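Local coordinates for acetyl-CoA hydrolase/transferase family protein (Porphyromonas gingivalis, PDB 2NVV), which probably hydrolyses acetyl-CoA or transfers coenzyme A from an acyl-CoA to acetate through a glutamyl-CoA thioester, and binds zinc ions, at residues G56-A61 and S106-D111; D75-R80 and K87-L92; S99-H104 and G115-V120; N351-A356 and G360-T365; T365-S368 and M372-G375. All coordinates share one frame; numbering follows the deposited sequence.

Contact 1. Residues G56-A61 and S106-D111; sequences GMFTGA and STLAQD
Phe-58, the last residue of strand 55-58, and Thr-59, where the chain leaves the strand, both meet Leu-108 of helix 108-113. The backbone runs extended through Phe-58 (phi -118°, psi 124°) and changes course at Gly-60. On the facing segment the bond from Asp-111 N to Thr-107 O, 3.1 Å long, shows helical winding. The meeting is small, about 109 Å² in all, and Leu-108 supplies roughly half of it.

Both methyls of this leucine are used. With CG opposite the backbone N across CA-CB (chi1 -179°), the fork reaches the end of the strand. There Leu-108 CD2 lies 3.4 Å from the carbonyl oxygen Thr-59 O. The other methyl, Leu-108 CD1, approaches the aromatic ring obliquely, 4.4 Å from Phe-58 CD2. Phe-58 also packs edge-to-face with Phe-79 and touches Tyr-117, so Leu-108 adds to a larger apolar cluster.

The side chain of Thr-59 starts off away from the helix. Its OG1 donates to Ala-61 O over 2.7 Å, in the carbonyl plane and on a lone pair, which ties the turn after the strand back to itself. Arg-80 NH1 bonds to the same oxygen of Ala-61. On the helical side, Ser-106 O receives a bond from Arg-343 of the second subunit.

The arrangement belongs to a parallel, Rossmann-like alpha/beta sheet in the N-terminal domain: helix 108-113 lies on the connection returning from edge strand 99-100 to strand 122-127, and it packs where the inner strand 55-58 ends.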
# COMPACT_ATOMS: atom_id res chain seq x y z
N GLY A 56 3.06 -14.83 23.91
CA GLY A 56 2.77 -14.13 22.67
C GLY A 56 3.99 -13.26 22.46
O GLY A 56 4.54 -12.76 23.43
N MSE A 57 4.42 -13.07 21.22
CA MSE A 57 5.61 -12.28 20.97
C MSE A 57 5.44 -11.14 19.98
O MSE A 57 5.04 -11.34 18.85
CB MSE A 57 6.72 -13.19 20.46
CG MSE A 57 7.11 -14.30 21.41
SE MSE A 57 8.38 -15.54 20.62
CE MSE A 57 9.86 -14.32 20.40
N PHE A 58 5.76 -9.94 20.44
CA PHE A 58 5.71 -8.73 19.61
C PHE A 58 7.15 -8.24 19.56
O PHE A 58 7.76 -8.01 20.62
CB PHE A 58 4.87 -7.62 20.26
CG PHE A 58 3.41 -7.95 20.47
CD1 PHE A 58 2.90 -8.12 21.76
CD2 PHE A 58 2.54 -8.03 19.39
CE1 PHE A 58 1.54 -8.36 21.97
CE2 PHE A 58 1.17 -8.27 19.58
CZ PHE A 58 0.67 -8.44 20.88
N THR A 59 7.70 -8.07 18.36
CA THR A 59 9.07 -7.58 18.22
C THR A 59 9.10 -6.46 17.17
O THR A 59 8.08 -6.13 16.58
CB THR A 59 10.03 -8.70 17.75
OG1 THR A 59 9.67 -9.10 16.41
CG2 THR A 59 9.94 -9.90 18.65
N GLY A 60 10.27 -5.87 16.96
CA GLY A 60 10.39 -4.83 15.96
C GLY A 60 10.43 -5.54 14.62
O GLY A 60 9.56 -5.35 13.77
N ALA A 61 11.45 -6.38 14.47
CA ALA A 61 11.65 -7.18 13.28
C ALA A 61 12.28 -8.50 13.73
O ALA A 61 11.80 -9.13 14.68
CB ALA A 61 12.55 -6.46 12.30
N SER A 106 5.75 -0.47 9.82
CA SER A 106 5.36 0.84 10.34
C SER A 106 4.03 0.88 11.09
O SER A 106 3.74 1.85 11.78
CB SER A 106 5.29 1.86 9.20
OG SER A 106 4.13 1.67 8.42
N THR A 107 3.23 -0.17 10.97
CA THR A 107 1.90 -0.18 11.60
C THR A 107 1.73 -0.86 12.95
O THR A 107 0.72 -0.61 13.61
CB THR A 107 0.85 -0.79 10.65
OG1 THR A 107 1.10 -2.19 10.49
CG2 THR A 107 0.92 -0.14 9.29
N LEU A 108 2.67 -1.71 13.36
CA LEU A 108 2.55 -2.43 14.63
C LEU A 108 2.43 -1.58 15.90
O LEU A 108 1.62 -1.88 16.79
CB LEU A 108 3.72 -3.41 14.81
CG LEU A 108 3.70 -4.26 16.09
CD1 LEU A 108 2.43 -5.08 16.15
CD2 LEU A 108 4.90 -5.17 16.12
N ALA A 109 3.23 -0.52 15.99
CA ALA A 109 3.19 0.36 17.15
C ALA A 109 1.83 1.00 17.40
O ALA A 109 1.27 0.88 18.49
CB ALA A 109 4.25 1.44 17.02
N GLN A 110 1.28 1.68 16.39
CA GLN A 110 -0.00 2.33 16.58
C GLN A 110 -1.14 1.35 16.75
O GLN A 110 -2.07 1.60 17.52
CB GLN A 110 -0.32 3.27 15.41
CG GLN A 110 -0.36 2.61 14.07
CD GLN A 110 -1.09 3.45 13.02
OE1 GLN A 110 -0.87 4.65 12.91
NE2 GLN A 110 -1.94 2.80 12.24
N ASP A 111 -1.08 0.23 16.04
CA ASP A 111 -2.14 -0.77 16.13
C ASP A 111 -2.16 -1.43 17.50
O ASP A 111 -3.18 -1.97 17.92
CB ASP A 111 -1.96 -1.82 15.03
CG ASP A 111 -2.41 -1.32 13.68
OD1 ASP A 111 -2.62 -0.10 13.54
OD2 ASP A 111 -2.54 -2.14 12.74

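Contact 2. Residues D75-R80 and K87-L92; sequences DAVKFR and KDLRNL
Leu-89 and Leu-92, one turn apart on helix 87-94, direct their side chains at Val-77, and these three residues account for most of the 201 Å² buried here. The backbones stay well separated: the CA atoms of Val-77 and Leu-89 are 8.7 Å apart, so side chains alone bridge the gap.

Val-77 meets both leucines with one branch. Its CG2, turned opposite the carbonyl carbon, lies 4.2 Å from Leu-92 CD2 and 4.4 Å from Leu-89 CD1. Each leucine has CG trans to its backbone N (chi1 177° in Leu-89, -175° in Leu-92), which carries the forked end off the helix toward the strand. Ala-72 of helix 65-73 touches both leucines as well, and Met-57 of strand 55-58 touches Val-77.

Strand 77-81, helix 87-94 and strand 99-100 form a beta-alpha-beta unit at the edge of the parallel sheet. The contact is the packing of its helix on its first strand.

The other methyl of Leu-89, CD2, serves Arg-80. It crosses the arginine chain at about a right angle, 4.0 Å from Arg-80 CG and 3.8 Å from Arg-80 NE, and approaches the guanidinium obliquely. A bend at chi2 (79°) carries the arginine chain across the leucine methyl, while its polar end is held by a salt bridge from NE to Asp-68 and a bond from NH1 to Ala-61 O. At the far end, Asp-75 closes a Schellman motif after helix 65-73, and its carboxylate oxygen OD1 lies 4.1 Å from Leu-92 CD1.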
# COMPACT_ATOMS: atom_id res chain seq x y z
N ASP A 75 9.58 -24.54 21.89
CA ASP A 75 8.17 -24.70 21.53
C ASP A 75 7.31 -23.89 22.51
O ASP A 75 6.35 -24.38 23.07
CB ASP A 75 7.79 -26.19 21.57
CG ASP A 75 6.38 -26.45 21.01
OD1 ASP A 75 5.90 -25.64 20.19
OD2 ASP A 75 5.77 -27.47 21.39
N ALA A 76 7.68 -22.63 22.70
CA ALA A 76 6.97 -21.75 23.63
C ALA A 76 6.44 -20.52 22.93
O ALA A 76 6.28 -19.47 23.55
CB ALA A 76 7.91 -21.34 24.78
N VAL A 77 6.17 -20.64 21.64
CA VAL A 77 5.66 -19.50 20.88
C VAL A 77 4.17 -19.67 20.61
O VAL A 77 3.80 -20.46 19.74
CB VAL A 77 6.38 -19.40 19.50
CG1 VAL A 77 5.91 -18.17 18.77
CG2 VAL A 77 7.88 -19.38 19.69
N LYS A 78 3.32 -18.93 21.31
CA LYS A 78 1.89 -19.06 21.06
C LYS A 78 1.54 -18.29 19.78
O LYS A 78 0.71 -18.73 18.99
CB LYS A 78 1.05 -18.56 22.25
CG LYS A 78 0.84 -17.07 22.35
CD LYS A 78 -0.23 -16.73 23.41
CE LYS A 78 -1.55 -17.43 23.10
NZ LYS A 78 -2.66 -17.01 24.01
N PHE A 79 2.17 -17.14 19.60
CA PHE A 79 1.96 -16.35 18.39
C PHE A 79 3.13 -15.39 18.23
O PHE A 79 3.73 -14.98 19.21
CB PHE A 79 0.60 -15.62 18.41
CG PHE A 79 0.59 -14.34 19.22
CD1 PHE A 79 1.29 -13.21 18.78
CD2 PHE A 79 -0.16 -14.26 20.40
CE1 PHE A 79 1.25 -12.02 19.50
CE2 PHE A 79 -0.21 -13.08 21.13
CZ PHE A 79 0.50 -11.95 20.68
N ARG A 80 3.44 -15.06 16.97
CA ARG A 80 4.57 -14.19 16.66
C ARG A 80 4.27 -13.11 15.61
O ARG A 80 3.57 -13.36 14.62
CB ARG A 80 5.73 -15.06 16.17
CG ARG A 80 6.98 -14.32 15.76
CD ARG A 80 7.79 -13.91 16.97
NE ARG A 80 9.08 -13.37 16.56
CZ ARG A 80 9.25 -12.23 15.91
NH1 ARG A 80 10.46 -11.82 15.56
NH2 ARG A 80 8.20 -11.48 15.63
N LYS A 87 15.78 -19.81 11.42
CA LYS A 87 15.47 -21.13 10.87
C LYS A 87 14.59 -22.01 11.73
O LYS A 87 13.71 -22.70 11.23
CB LYS A 87 16.77 -21.87 10.54
CG LYS A 87 17.61 -22.27 11.75
CD LYS A 87 19.09 -22.38 11.38
CE LYS A 87 19.31 -23.24 10.14
NZ LYS A 87 20.68 -23.09 9.58
N ASP A 88 14.83 -22.01 13.03
CA ASP A 88 14.04 -22.81 13.95
C ASP A 88 12.60 -22.30 14.01
O ASP A 88 11.66 -23.09 13.91
CB ASP A 88 14.66 -22.79 15.35
CG ASP A 88 16.01 -23.49 15.39
OD1 ASP A 88 16.05 -24.68 15.04
OD2 ASP A 88 17.02 -22.85 15.76
N LEU A 89 12.44 -20.99 14.16
CA LEU A 89 11.11 -20.40 14.20
C LEU A 89 10.43 -20.57 12.85
O LEU A 89 9.25 -20.89 12.79
CB LEU A 89 11.18 -18.92 14.57
CG LEU A 89 9.85 -18.17 14.58
CD1 LEU A 89 8.83 -18.90 15.46
CD2 LEU A 89 10.07 -16.74 15.09
N ARG A 90 11.18 -20.37 11.77
CA ARG A 90 10.65 -20.50 10.42
C ARG A 90 10.09 -21.89 10.15
O ARG A 90 9.04 -22.02 9.53
CB ARG A 90 11.73 -20.19 9.40
CG ARG A 90 11.29 -20.29 7.93
CD ARG A 90 12.23 -19.47 7.06
NE ARG A 90 13.61 -19.69 7.46
CZ ARG A 90 14.53 -18.74 7.60
NH1 ARG A 90 15.76 -19.07 7.97
NH2 ARG A 90 14.23 -17.47 7.38
N ASN A 91 10.79 -22.92 10.62
CA ASN A 91 10.32 -24.29 10.43
C ASN A 91 9.09 -24.53 11.30
O ASN A 91 8.11 -25.13 10.86
CB ASN A 91 11.42 -25.29 10.81
CG ASN A 91 12.57 -25.27 9.84
OD1 ASN A 91 13.65 -25.80 10.13
ND2 ASN A 91 12.36 -24.66 8.67
N LEU A 92 9.16 -24.06 12.55
CA LEU A 92 8.06 -24.20 13.48
C LEU A 92 6.79 -23.64 12.83
O LEU A 92 5.71 -24.22 12.93
CB LEU A 92 8.36 -23.43 14.76
CG LEU A 92 7.38 -23.54 15.93
CD1 LEU A 92 7.36 -24.96 16.43
CD2 LEU A 92 7.78 -22.59 17.05

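Contact 3. Residues S99-H104 and G115-V120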
# COMPACT_ATOMS: atom_id res chain seq x y z
N SER A 99 1.35 -19.80 15.47
CA SER A 99 0.69 -18.75 14.69
C SER A 99 1.61 -17.57 14.42
O SER A 99 2.11 -16.93 15.35
CB SER A 99 -0.56 -18.23 15.40
OG SER A 99 -1.54 -19.24 15.53
N TYR A 100 1.79 -17.29 13.14
CA TYR A 100 2.63 -16.18 12.72
C TYR A 100 1.89 -15.32 11.70
O TYR A 100 1.23 -15.83 10.79
CB TYR A 100 3.92 -16.72 12.08
CG TYR A 100 4.79 -15.66 11.44
CD1 TYR A 100 5.46 -14.71 12.21
CD2 TYR A 100 4.94 -15.61 10.05
CE1 TYR A 100 6.28 -13.74 11.62
CE2 TYR A 100 5.75 -14.65 9.45
CZ TYR A 100 6.42 -13.72 10.24
OH TYR A 100 7.25 -12.79 9.66
N PHE A 101 1.98 -14.01 11.85
CA PHE A 101 1.38 -13.12 10.89
C PHE A 101 2.30 -11.93 10.68
O PHE A 101 2.56 -11.18 11.61
CB PHE A 101 -0.04 -12.70 11.32
CG PHE A 101 -0.16 -12.29 12.77
CD1 PHE A 101 -0.14 -13.25 13.78
CD2 PHE A 101 -0.31 -10.95 13.12
CE1 PHE A 101 -0.25 -12.88 15.12
CE2 PHE A 101 -0.42 -10.57 14.46
CZ PHE A 101 -0.39 -11.54 15.46
N ASP A 102 2.84 -11.80 9.47
CA ASP A 102 3.74 -10.70 9.16
C ASP A 102 2.95 -9.45 8.79
O ASP A 102 1.97 -9.51 8.02
CB ASP A 102 4.72 -11.08 8.03
CG ASP A 102 4.03 -11.72 6.82
OD1 ASP A 102 4.56 -11.60 5.69
OD2 ASP A 102 2.96 -12.35 6.99
N LEU A 103 3.37 -8.31 9.33
CA LEU A 103 2.68 -7.05 9.11
C LEU A 103 3.60 -6.01 8.51
O LEU A 103 4.81 -6.20 8.48
CB LEU A 103 2.16 -6.52 10.44
CG LEU A 103 1.35 -7.45 11.33
CD1 LEU A 103 1.26 -6.87 12.73
CD2 LEU A 103 -0.03 -7.67 10.73
N HIS A 104 3.01 -4.93 8.02
CA HIS A 104 3.80 -3.82 7.49
C HIS A 104 4.41 -3.29 8.78
O HIS A 104 3.69 -2.94 9.72
CB HIS A 104 2.90 -2.76 6.84
CG HIS A 104 2.23 -3.22 5.59
ND1 HIS A 104 2.94 -3.68 4.49
CD2 HIS A 104 0.92 -3.28 5.24
CE1 HIS A 104 2.09 -4.00 3.53
NE2 HIS A 104 0.86 -3.77 3.96
N GLY A 115 -5.27 -1.05 20.35
CA GLY A 115 -5.81 -2.21 21.03
C GLY A 115 -6.11 -3.37 20.11
O GLY A 115 -6.76 -4.34 20.52
N PHE A 116 -5.63 -3.29 18.86
CA PHE A 116 -5.89 -4.34 17.88
C PHE A 116 -5.36 -5.72 18.28
O PHE A 116 -5.95 -6.74 17.96
CB PHE A 116 -5.33 -3.94 16.52
CG PHE A 116 -6.05 -2.79 15.88
CD1 PHE A 116 -7.20 -2.26 16.47
CD2 PHE A 116 -5.59 -2.23 14.69
CE1 PHE A 116 -7.87 -1.18 15.88
CE2 PHE A 116 -6.27 -1.15 14.09
CZ PHE A 116 -7.41 -0.63 14.69
N TYR A 117 -4.23 -5.74 18.98
CA TYR A 117 -3.64 -6.99 19.45
C TYR A 117 -3.72 -6.77 20.95
O TYR A 117 -3.45 -5.68 21.43
CB TYR A 117 -2.17 -7.11 18.99
CG TYR A 117 -2.00 -6.79 17.52
CD1 TYR A 117 -1.39 -5.59 17.11
CD2 TYR A 117 -2.49 -7.65 16.53
CE1 TYR A 117 -1.28 -5.26 15.76
CE2 TYR A 117 -2.39 -7.33 15.19
CZ TYR A 117 -1.79 -6.13 14.81
OH TYR A 117 -1.70 -5.81 13.47
N GLY A 118 -4.11 -7.81 21.67
CA GLY A 118 -4.30 -7.71 23.10
C GLY A 118 -3.47 -6.80 23.97
O GLY A 118 -3.23 -5.63 23.67
N LYS A 119 -3.04 -7.36 25.09
CA LYS A 119 -2.23 -6.66 26.08
C LYS A 119 -0.75 -7.04 25.98
O LYS A 119 -0.40 -8.10 25.48
CB LYS A 119 -2.74 -7.00 27.48
CG LYS A 119 -1.93 -6.35 28.60
CD LYS A 119 -1.77 -7.26 29.82
CE LYS A 119 -3.09 -7.53 30.53
NZ LYS A 119 -2.91 -8.30 31.79
N VAL A 120 0.11 -6.15 26.46
CA VAL A 120 1.55 -6.40 26.50
C VAL A 120 1.80 -6.57 28.00
O VAL A 120 1.70 -5.61 28.77
CB VAL A 120 2.39 -5.19 26.01
CG1 VAL A 120 3.85 -5.58 26.00
CG2 VAL A 120 1.95 -4.76 24.63
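Tyr-117 reaches across to Phe-101 and Leu-103, two residues whose side chains leave the same side of an extended segment. The CA atoms of Phe-101 and Tyr-117 are 11.7 Å apart, so the gap is spanned by side chains, and their torsions decide what touches.

Phe-101 holds CG between its backbone N and carbonyl carbon (chi1 45°), which throws the ring toward the tyrosine. The two rings slide past each other from opposite directions. The ring atom Phe-101 CE2 sits 3.9 Å from Tyr-117 CE2 and 4.1 Å from Tyr-117 CD2, an oblique approach that is apolar packing rather than a stack.

Leu-103 is turned differently, with CG opposite the carbonyl carbon (chi1 -50°). Its fork closes on the phenol end of the tyrosine: CD1 is 3.8 Å from Tyr-117 CZ, and the second methyl, CD2, is 3.7 Å from Tyr-117 OH. The Tyr-117 ring extends far enough for CD2 and CE2 to serve the phenylalanine while CZ and OH serve the leucine. One face of the tyrosine ring is covered near its centre by Phe-116 CB, 4.2 Å above the plane.

Between the two apolar residues, Asp-102 O bonds to His-417 ND1 of the second subunit, a histidine whose counterpart in this chain is a zinc ligand. Around the group, Phe-79 and Thr-81 of strand 77-81 back Phe-101, and Leu-108 of helix 108-113 packs on both Leu-103 and Tyr-117, so the cluster fills the corner between the sheet edge and that helix.

Contact 4. Residues N351-A356 and G360-T365; sequences NTALEA and GNINST
Glu-355 and Ala-356 pair with Asn-363 and Ile-362 in an antiparallel beta hairpin, strands 355-357 and 362-367, with a classic beta bulge where strand 355-357 begins: Leu-354 and Glu-355 both face Asn-363. The hairpin lies in a four-stranded mixed sheet of the C-terminal domain.

Along the second segment, Asn-361 comes first; its carbonyl oxygen makes a CA-H...O contact with Ala-356 CA at 3.3 Å. Ile-362 forms the non-hydrogen-bonded pair with Ala-356. Its CD1 lies 4.1 Å from Ala-356 CB, while CG2, set trans to the backbone N, packs 3.9 Å from Ala-353 CB.

Asn-363 carries the hydrogen-bonded pair. Its N donates to Glu-355 O almost straight (173° at the hydrogen), and its O collects two donors: Leu-354 N at 2.8 Å and, longer, Glu-355 N at 3.3 Å. This shared acceptor defines the bulge. On the face opposite that of Ile-362 and Ala-356, Asn-363 ND2 donates to Glu-355 OE2 over 3.0 Å. The donor meets that oxygen from above the carboxylate plane, and the amide and carboxylate planes stand 64° apart. Both groups are gripped further, ND2 by His-366 O and OE2 by Ala-410 N, which fixes their rotation.

The backbone of Ser-364 packs against Leu-354 CG, and its N bonds to Asp-413, a zinc ligand. Thr-365 OG1 bonds to the same carboxylate, so both residues, at the break within strand 362-367, are second-shell partners of the metal. Asn-363 OD1 accepts from Thr-365 N over 3.0 Å, closing an Asx turn, and Leu-354 CD1 lies 3.7 Å from that same Thr-365 N.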
# COMPACT_ATOMS: atom_id res chain seq x y z
N ASN A 351 14.32 -2.68 -3.13
CA ASN A 351 14.11 -3.90 -2.38
C ASN A 351 14.28 -5.13 -3.26
O ASN A 351 14.27 -5.02 -4.48
CB ASN A 351 12.71 -3.87 -1.78
CG ASN A 351 12.60 -2.88 -0.64
OD1 ASN A 351 12.96 -3.18 0.50
ND2 ASN A 351 12.12 -1.68 -0.93
N THR A 352 14.41 -6.29 -2.62
CA THR A 352 14.59 -7.55 -3.34
C THR A 352 13.29 -8.28 -3.62
O THR A 352 12.25 -8.02 -2.99
CB THR A 352 15.50 -8.51 -2.57
OG1 THR A 352 14.74 -9.12 -1.52
CG2 THR A 352 16.67 -7.78 -1.97
N ALA A 353 13.33 -9.22 -4.55
CA ALA A 353 12.15 -10.00 -4.89
C ALA A 353 12.52 -11.47 -4.91
O ALA A 353 13.54 -11.82 -5.47
CB ALA A 353 11.63 -9.58 -6.24
N LEU A 354 11.71 -12.32 -4.26
CA LEU A 354 11.98 -13.76 -4.27
C LEU A 354 11.72 -14.17 -5.70
O LEU A 354 12.46 -14.95 -6.29
CB LEU A 354 11.02 -14.54 -3.38
CG LEU A 354 11.16 -14.39 -1.87
CD1 LEU A 354 10.45 -15.56 -1.20
CD2 LEU A 354 12.64 -14.36 -1.48
N GLU A 355 10.65 -13.61 -6.24
CA GLU A 355 10.25 -13.85 -7.60
C GLU A 355 9.35 -12.70 -8.07
O GLU A 355 8.82 -11.94 -7.25
CB GLU A 355 9.51 -15.18 -7.71
CG GLU A 355 8.05 -15.15 -7.28
CD GLU A 355 7.40 -16.52 -7.40
OE1 GLU A 355 7.95 -17.38 -8.12
OE2 GLU A 355 6.33 -16.73 -6.79
N ALA A 356 9.21 -12.55 -9.38
CA ALA A 356 8.38 -11.50 -9.96
C ALA A 356 7.71 -12.08 -11.19
O ALA A 356 8.21 -13.04 -11.76
CB ALA A 356 9.25 -10.31 -10.35
N GLY A 360 4.58 -7.24 -13.41
CA GLY A 360 5.07 -6.34 -12.38
C GLY A 360 4.70 -6.63 -10.95
O GLY A 360 4.88 -5.78 -10.08
N ASN A 361 4.18 -7.82 -10.69
CA ASN A 361 3.79 -8.19 -9.34
C ASN A 361 4.97 -8.87 -8.68
O ASN A 361 5.70 -9.62 -9.33
CB ASN A 361 2.58 -9.13 -9.39
CG ASN A 361 1.40 -8.49 -10.08
OD1 ASN A 361 0.70 -7.66 -9.50
ND2 ASN A 361 1.19 -8.86 -11.34
N ILE A 362 5.17 -8.60 -7.39
CA ILE A 362 6.30 -9.16 -6.66
C ILE A 362 5.92 -10.02 -5.45
O ILE A 362 5.00 -9.71 -4.70
CB ILE A 362 7.28 -8.01 -6.19
CG1 ILE A 362 8.26 -7.65 -7.30
CG2 ILE A 362 8.10 -8.46 -4.98
CD1 ILE A 362 7.65 -7.03 -8.50
N ASN A 363 6.66 -11.11 -5.29
CA ASN A 363 6.51 -12.04 -4.18
C ASN A 363 7.80 -11.88 -3.40
O ASN A 363 8.90 -12.05 -3.96
CB ASN A 363 6.40 -13.48 -4.70
CG ASN A 363 6.46 -14.52 -3.58
OD1 ASN A 363 6.64 -14.20 -2.42
ND2 ASN A 363 6.30 -15.77 -3.95
N SER A 364 7.70 -11.51 -2.13
CA SER A 364 8.92 -11.35 -1.34
C SER A 364 8.87 -12.15 -0.05
O SER A 364 9.65 -11.89 0.87
CB SER A 364 9.20 -9.87 -1.05
OG SER A 364 8.03 -9.11 -0.84
N THR A 365 7.99 -13.14 0.01
CA THR A 365 7.85 -13.92 1.23
C THR A 365 7.62 -15.43 1.12
O THR A 365 8.16 -16.19 1.93
CB THR A 365 6.71 -13.34 2.10
OG1 THR A 365 5.52 -13.22 1.31
CG2 THR A 365 7.08 -11.98 2.63

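Contact 5. Residues T365-S368 and M372-G375; sequences THVS and MMNG
His-366 and Met-372, a selenomethionine, are a non-hydrogen-bonded antiparallel pair, CA to CA 4.7 Å, in the short hairpin formed by strands 362-367 and 371-372 at the edge of the four-stranded sheet. Their side chains lie on the same face and cross at a slant.

The backbone atom Met-372 CA sits over one face of the imidazole. From there the methionine chain folds back through bends at chi2 (56°) and chi3 (73°), and the terminal Met-372 CE comes nearest the ring, 3.4 Å from His-366 CE1. Its SE lies 4.9 Å from the centroid of the His-366 ring and 36° off the ring normal, an oblique selenium analogue of a Met-aromatic contact. The imidazole stacks on His-411, a zinc ligand, and Gln-467 of the second subunit packs on both His-366 and Met-372. Zinc site and subunit interface therefore meet at this histidine.

Val-367 crosses selenomethionine Met-373 obliquely, CG2 to CG 4.2 Å. The carbonyl Met-373 O takes bonds from Arg-90 NH2 and Gln-84 NE2 of the N-terminal domain, and a weak one from Asn-374 ND2. The first two tie that domain to the loop that holds Asn-374, a predicted CoA-binding residue.

The histidine's rotation is fixed at its edge by a hydroxyl that also bonds to the zinc ligand Asp-413: His-366 ND1 donates to Thr-365 OG1 over 3.1 Å, with the oxygen exactly in the imidazole plane.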
# COMPACT_ATOMS: atom_id res chain seq x y z
N THR A 365 7.99 -13.14 0.01
CA THR A 365 7.85 -13.92 1.23
C THR A 365 7.62 -15.43 1.12
O THR A 365 8.16 -16.19 1.93
CB THR A 365 6.71 -13.34 2.10
OG1 THR A 365 5.52 -13.22 1.31
CG2 THR A 365 7.08 -11.98 2.63
N HIS A 366 6.82 -15.89 0.16
CA HIS A 366 6.52 -17.32 0.06
C HIS A 366 7.19 -18.10 -1.06
O HIS A 366 7.03 -17.77 -2.22
CB HIS A 366 5.01 -17.54 -0.05
CG HIS A 366 4.27 -17.25 1.21
ND1 HIS A 366 4.27 -16.00 1.81
CD2 HIS A 366 3.49 -18.04 1.99
CE1 HIS A 366 3.52 -16.04 2.90
NE2 HIS A 366 3.03 -17.26 3.03
N VAL A 367 7.93 -19.14 -0.70
CA VAL A 367 8.59 -19.98 -1.70
C VAL A 367 7.49 -20.89 -2.25
O VAL A 367 6.78 -21.55 -1.50
CB VAL A 367 9.72 -20.84 -1.07
CG1 VAL A 367 10.30 -21.79 -2.12
CG2 VAL A 367 10.82 -19.93 -0.52
N SER A 368 7.34 -20.91 -3.57
CA SER A 368 6.31 -21.72 -4.21
C SER A 368 4.92 -21.36 -3.70
O SER A 368 3.99 -22.14 -3.82
CB SER A 368 6.59 -23.20 -3.98
OG SER A 368 7.71 -23.62 -4.73
N MSE A 372 6.72 -19.93 4.10
CA MSE A 372 7.11 -18.61 4.56
C MSE A 372 8.62 -18.48 4.56
O MSE A 372 9.36 -19.44 4.81
CB MSE A 372 6.58 -18.33 5.98
CG MSE A 372 7.12 -17.04 6.61
SE MSE A 372 6.83 -15.38 5.59
CE MSE A 372 4.95 -15.14 5.87
N MSE A 373 9.05 -17.27 4.28
CA MSE A 373 10.45 -16.93 4.22
C MSE A 373 10.85 -16.16 5.48
O MSE A 373 11.36 -16.74 6.43
CB MSE A 373 10.66 -16.07 2.98
CG MSE A 373 11.60 -16.69 2.03
SE MSE A 373 13.19 -16.63 3.06
CE MSE A 373 14.34 -15.68 1.78
N ASN A 374 10.59 -14.86 5.47
CA ASN A 374 10.87 -13.98 6.60
C ASN A 374 9.60 -13.21 6.95
O ASN A 374 9.02 -13.38 8.02
CB ASN A 374 11.98 -12.99 6.23
CG ASN A 374 13.35 -13.63 6.18
OD1 ASN A 374 14.32 -13.01 5.74
ND2 ASN A 374 13.45 -14.86 6.66
N GLY A 375 9.17 -12.36 6.03
CA GLY A 375 7.97 -11.57 6.24
C GLY A 375 8.00 -10.42 5.25
O GLY A 375 9.06 -10.10 4.71

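Contacts 1, 2 and 3 all belong to the parallel sheet of the N-terminal domain and are buried and mainly apolar, with leucine or aromatic side chains doing most of the touching: strands 55-58, 77-81 and 99-100 are successive neighbours, and contacts 1 and 3, centres about 7 Å apart, share the surroundings of helix 108-113. Contacts 4 and 5 share strand 362-367 and Thr-365 in the C-terminal domain. There contact 4 relies on backbone and amide-carboxylate bonds, while the partly buried contact 5 relies on imidazole and selenium packing, both beside zinc ligands. The domains meet where Arg-90 of contact 2 and Tyr-100 of contact 3 approach the 372-375 loop of contact 5. Contacts 1, 3 and 5 also touch the second subunit.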